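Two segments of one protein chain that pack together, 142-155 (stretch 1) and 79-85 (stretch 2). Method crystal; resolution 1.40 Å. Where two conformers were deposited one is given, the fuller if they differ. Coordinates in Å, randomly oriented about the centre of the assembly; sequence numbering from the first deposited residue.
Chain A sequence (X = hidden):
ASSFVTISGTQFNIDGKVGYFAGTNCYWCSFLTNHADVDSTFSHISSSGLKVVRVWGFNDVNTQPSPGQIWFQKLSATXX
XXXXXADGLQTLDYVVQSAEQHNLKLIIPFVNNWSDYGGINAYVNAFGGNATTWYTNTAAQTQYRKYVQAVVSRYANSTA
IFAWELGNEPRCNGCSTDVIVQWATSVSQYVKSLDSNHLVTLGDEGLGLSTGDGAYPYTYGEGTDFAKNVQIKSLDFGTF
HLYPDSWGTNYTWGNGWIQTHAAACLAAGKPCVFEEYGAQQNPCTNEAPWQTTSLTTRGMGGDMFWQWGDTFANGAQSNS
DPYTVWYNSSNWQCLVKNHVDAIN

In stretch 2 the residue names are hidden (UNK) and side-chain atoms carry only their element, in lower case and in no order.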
# COMPACT_ATOMS: atom_id res chain seq x y z
N THR A 142 -14.21 5.68 -15.83
CA THR A 142 -15.43 6.19 -15.23
C THR A 142 -15.90 5.31 -14.08
O THR A 142 -16.25 5.79 -12.97
CB THR A 142 -16.55 6.28 -16.30
OG1 THR A 142 -16.09 7.31 -17.22
CG2 THR A 142 -17.87 6.76 -15.70
N GLN A 143 -15.85 3.98 -14.22
CA GLN A 143 -16.18 3.08 -13.11
C GLN A 143 -15.14 3.09 -12.00
O GLN A 143 -15.56 3.13 -10.80
CB GLN A 143 -16.46 1.64 -13.63
CG GLN A 143 -17.03 0.73 -12.55
CD GLN A 143 -18.37 1.16 -11.98
OE1 GLN A 143 -19.22 1.72 -12.71
NE2 GLN A 143 -18.67 0.92 -10.69
N TYR A 144 -13.85 3.11 -12.30
CA TYR A 144 -12.79 3.23 -11.26
C TYR A 144 -13.05 4.48 -10.42
O TYR A 144 -12.94 4.42 -9.15
CB TYR A 144 -11.41 3.25 -11.91
CG TYR A 144 -10.25 3.64 -11.01
CD1 TYR A 144 -9.71 2.75 -10.04
CD2 TYR A 144 -9.62 4.88 -11.17
CE1 TYR A 144 -8.65 3.15 -9.22
CE2 TYR A 144 -8.53 5.27 -10.37
CZ TYR A 144 -8.08 4.39 -9.38
OH TYR A 144 -6.99 4.85 -8.62
N ARG A 145 -13.34 5.63 -11.06
CA ARG A 145 -13.58 6.84 -10.25
C ARG A 145 -14.88 6.75 -9.44
O ARG A 145 -14.94 7.29 -8.30
CB ARG A 145 -13.60 8.14 -11.12
CG ARG A 145 -12.24 8.34 -11.83
CD ARG A 145 -12.35 9.66 -12.65
NE ARG A 145 -11.02 10.12 -12.92
CZ ARG A 145 -10.50 11.33 -12.94
NH1 ARG A 145 -9.20 11.30 -13.28
NH2 ARG A 145 -11.21 12.46 -12.65
N LYS A 146 -15.90 6.05 -9.94
CA LYS A 146 -17.12 5.85 -9.12
C LYS A 146 -16.77 4.99 -7.90
O LYS A 146 -17.27 5.26 -6.79
CB LYS A 146 -18.22 5.13 -9.94
CG LYS A 146 -18.97 5.98 -10.95
CD LYS A 146 -20.12 5.16 -11.57
CE LYS A 146 -21.22 4.89 -10.59
NZ LYS A 146 -22.56 4.64 -11.23
N TYR A 147 -15.87 4.00 -8.06
CA TYR A 147 -15.46 3.18 -6.87
C TYR A 147 -14.59 3.96 -5.92
O TYR A 147 -14.84 3.91 -4.70
CB TYR A 147 -14.68 1.90 -7.43
CG TYR A 147 -14.35 0.99 -6.26
CD1 TYR A 147 -15.41 0.30 -5.61
CD2 TYR A 147 -13.05 0.85 -5.79
CE1 TYR A 147 -15.16 -0.49 -4.50
CE2 TYR A 147 -12.80 0.04 -4.66
CZ TYR A 147 -13.85 -0.55 -4.02
OH TYR A 147 -13.61 -1.35 -2.86
N VAL A 148 -13.65 4.77 -6.38
CA VAL A 148 -12.89 5.70 -5.53
C VAL A 148 -13.87 6.55 -4.71
O VAL A 148 -13.67 6.74 -3.48
CB VAL A 148 -11.94 6.58 -6.38
CG1 VAL A 148 -11.31 7.70 -5.54
CG2 VAL A 148 -10.82 5.75 -7.01
N GLN A 149 -14.86 7.17 -5.40
CA GLN A 149 -15.80 7.98 -4.56
C GLN A 149 -16.51 7.16 -3.50
O GLN A 149 -16.74 7.71 -2.36
CB GLN A 149 -16.79 8.71 -5.52
CG GLN A 149 -17.68 9.72 -4.78
CD GLN A 149 -18.90 9.25 -4.06
OE1 GLN A 149 -19.49 8.19 -4.28
NE2 GLN A 149 -19.41 10.07 -3.11
N ALA A 150 -16.92 5.95 -3.85
CA ALA A 150 -17.66 5.13 -2.85
C ALA A 150 -16.78 4.78 -1.66
O ALA A 150 -17.33 4.70 -0.53
CB ALA A 150 -18.15 3.85 -3.54
N VAL A 151 -15.45 4.59 -1.85
CA VAL A 151 -14.62 4.27 -0.68
C VAL A 151 -14.23 5.51 0.08
O VAL A 151 -14.45 5.62 1.33
CB VAL A 151 -13.33 3.53 -1.15
CG1 VAL A 151 -12.33 3.32 0.04
CG2 VAL A 151 -13.70 2.15 -1.76
N VAL A 152 -13.76 6.57 -0.61
CA VAL A 152 -13.31 7.80 0.04
C VAL A 152 -14.45 8.44 0.84
O VAL A 152 -14.22 8.90 1.99
CB VAL A 152 -12.70 8.83 -0.92
CG1 VAL A 152 -12.44 10.16 -0.23
CG2 VAL A 152 -11.40 8.30 -1.53
N SER A 153 -15.69 8.48 0.25
CA SER A 153 -16.76 9.17 0.99
C SER A 153 -17.11 8.45 2.27
O SER A 153 -17.69 9.17 3.18
CB SER A 153 -17.97 9.34 0.09
OG SER A 153 -18.51 8.09 -0.28
N ARG A 154 -16.82 7.16 2.45
CA ARG A 154 -17.13 6.52 3.72
C ARG A 154 -16.27 6.98 4.86
O ARG A 154 -16.70 6.95 6.07
CB ARG A 154 -16.97 4.94 3.64
CG ARG A 154 -18.01 4.37 2.70
CD ARG A 154 -17.86 2.84 2.52
NE ARG A 154 -18.69 2.05 3.47
CZ ARG A 154 -19.98 1.84 3.31
NH1 ARG A 154 -20.64 2.31 2.22
NH2 ARG A 154 -20.69 1.15 4.21
N TYR A 155 -14.96 7.28 4.59
CA TYR A 155 -13.99 7.47 5.68
C TYR A 155 -13.32 8.83 5.59
O TYR A 155 -12.31 9.08 6.27
CB TYR A 155 -12.91 6.37 5.66
CG TYR A 155 -13.48 4.97 5.41
CD1 TYR A 155 -14.40 4.41 6.29
CD2 TYR A 155 -13.05 4.20 4.32
CE1 TYR A 155 -14.99 3.16 6.05
CE2 TYR A 155 -13.63 2.94 4.11
CZ TYR A 155 -14.55 2.41 4.97
OH TYR A 155 -15.05 1.14 4.70
N UNK A 79 -23.51 -2.79 -16.78
CA UNK A 79 -23.81 -2.10 -15.53
C UNK A 79 -23.08 -2.79 -14.36
O UNK A 79 -23.31 -3.93 -14.02
N UNK A 80 -22.28 -1.96 -13.71
CA UNK A 80 -21.44 -2.49 -12.61
C UNK A 80 -22.15 -2.22 -11.29
O UNK A 80 -22.99 -1.30 -11.23
o UNK A 80 -19.40 -2.19 -13.86
c UNK A 80 -20.08 -1.79 -12.66
N UNK A 81 -21.80 -2.98 -10.25
CA UNK A 81 -22.43 -2.81 -8.96
C UNK A 81 -21.34 -2.67 -7.85
O UNK A 81 -20.43 -3.50 -7.81
c UNK A 81 -23.99 -3.83 -7.31
c UNK A 81 -23.23 -4.10 -8.63
o UNK A 81 -24.27 -4.29 -9.65
N UNK A 82 -21.52 -1.73 -6.95
CA UNK A 82 -20.60 -1.54 -5.79
C UNK A 82 -21.33 -2.12 -4.59
O UNK A 82 -22.48 -1.71 -4.30
c UNK A 82 -20.17 -0.06 -5.60
c UNK A 82 -19.33 0.38 -6.80
c UNK A 82 -19.07 1.86 -6.91
c UNK A 82 -19.36 0.09 -4.26
N UNK A 83 -20.76 -3.12 -3.89
CA UNK A 83 -21.43 -3.79 -2.77
C UNK A 83 -21.20 -3.15 -1.41
O UNK A 83 -20.08 -3.21 -0.88
o UNK A 83 -22.76 -5.72 -1.23
c UNK A 83 -21.69 -6.14 -1.75
c UNK A 83 -20.93 -5.27 -2.74
n UNK A 83 -21.13 -7.30 -1.45
N UNK A 84 -22.27 -2.54 -0.89
CA UNK A 84 -22.23 -1.93 0.43
C UNK A 84 -22.93 -2.77 1.48
O UNK A 84 -23.13 -2.32 2.62
o UNK A 84 -24.21 -0.58 0.12
c UNK A 84 -22.80 -0.49 0.46
c UNK A 84 -22.07 0.40 -0.54
N UNK A 85 -23.21 -4.05 1.18
CA UNK A 85 -23.85 -4.94 2.14
C UNK A 85 -22.89 -5.59 3.13
O UNK A 85 -21.68 -5.30 3.21
O HOH W 1 -21.55 0.98 -9.86
O HOH W 2 -23.49 0.07 4.07

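Position 79 has backbone atoms alone, with no side-chain atom modelled. Its phi/psi of 127/122 is decisive: a CB at these angles would be jammed against the carbonyl O of the residue before. The residue is Gly79, and it does not touch the helix.

Position 80 carries one carbon followed by one oxygen, the pattern of a short hydroxyl side chain. Its CA-to-CB bond points toward stretch 1, and the carbon lies against the amide end of Gln143, with Gln143 CD 3.5 Å from the CB of position 80. One carbon bearing one oxygen, without a further branch, is serine. Ser80 has chi1 at -67° (m), and its OG is hydrogen-bonded elsewhere in the structure.

At position 81 a single carbon bears one oxygen and one carbon, a branched hydroxyl side chain, so the residue is threonine. The CA-to-CB bond of Thr81 points away from the helix, as expected for the alternation of an extended chain, and its side chain makes no contact with stretch 1.

Position 82 has four carbons, forked at the first, with one arm two carbons long. This is the isoleucine pattern; valine would lack the terminal carbon, and leucine would fork one atom later. Ile82, in the m, t rotamer, points toward the helix and buries 102 Å², the largest area of any residue in the contact. The end of its long arm reaches the helix backbone, CD1 lying 3.8 Å from both Lys146 O and Tyr147 CA. Along the same arm, CG1 meets Tyr147 CD1 at 4.1 Å, at the ring edge and near its plane. The short arm places CG2 4.0 Å from Ala150 CB.

Position 83 shows two carbons, the second carrying one oxygen and one nitrogen: a short carboxamide, hence asparagine. The CA-to-CB bond of Asn83 points away from the helix, and its OD1 accepts a hydrogen bond from the backbone N of position 85 at 3.0 Å, with an angle of 159° at the hydrogen.

Position 84 again has one carbon carrying an oxygen and a carbon, and is threonine. Thr84 points toward stretch 1 with chi1 at 64° (p), which brings its CG2 to 3.6 Å from Arg154 NH1, oblique to the guanidinium.

Position 85 has no side-chain atom and is Gly85. An ideal CB on Gly85 would meet no atom of the helix but would be crowded by Asn83 OD1 at 3.2 Å.

The contact therefore rests on alternation: 80, 82 and 84 face the helix, while 81 and 83 turn away. Ile82 supplies the apolar centre. No direct hydrogen bond crosses, but two waters bridge the flanks. Water 1 accepts from Gln143 NE2 (3.0 Å) and donates weakly to Ser80 O (3.0 Å); water 2 accepts from Arg154 NH2 (3.0 Å) and donates to Thr84 O (2.8 Å). The buried surface totals 333 Å².

Stretch 2 79-85: GSTINTG
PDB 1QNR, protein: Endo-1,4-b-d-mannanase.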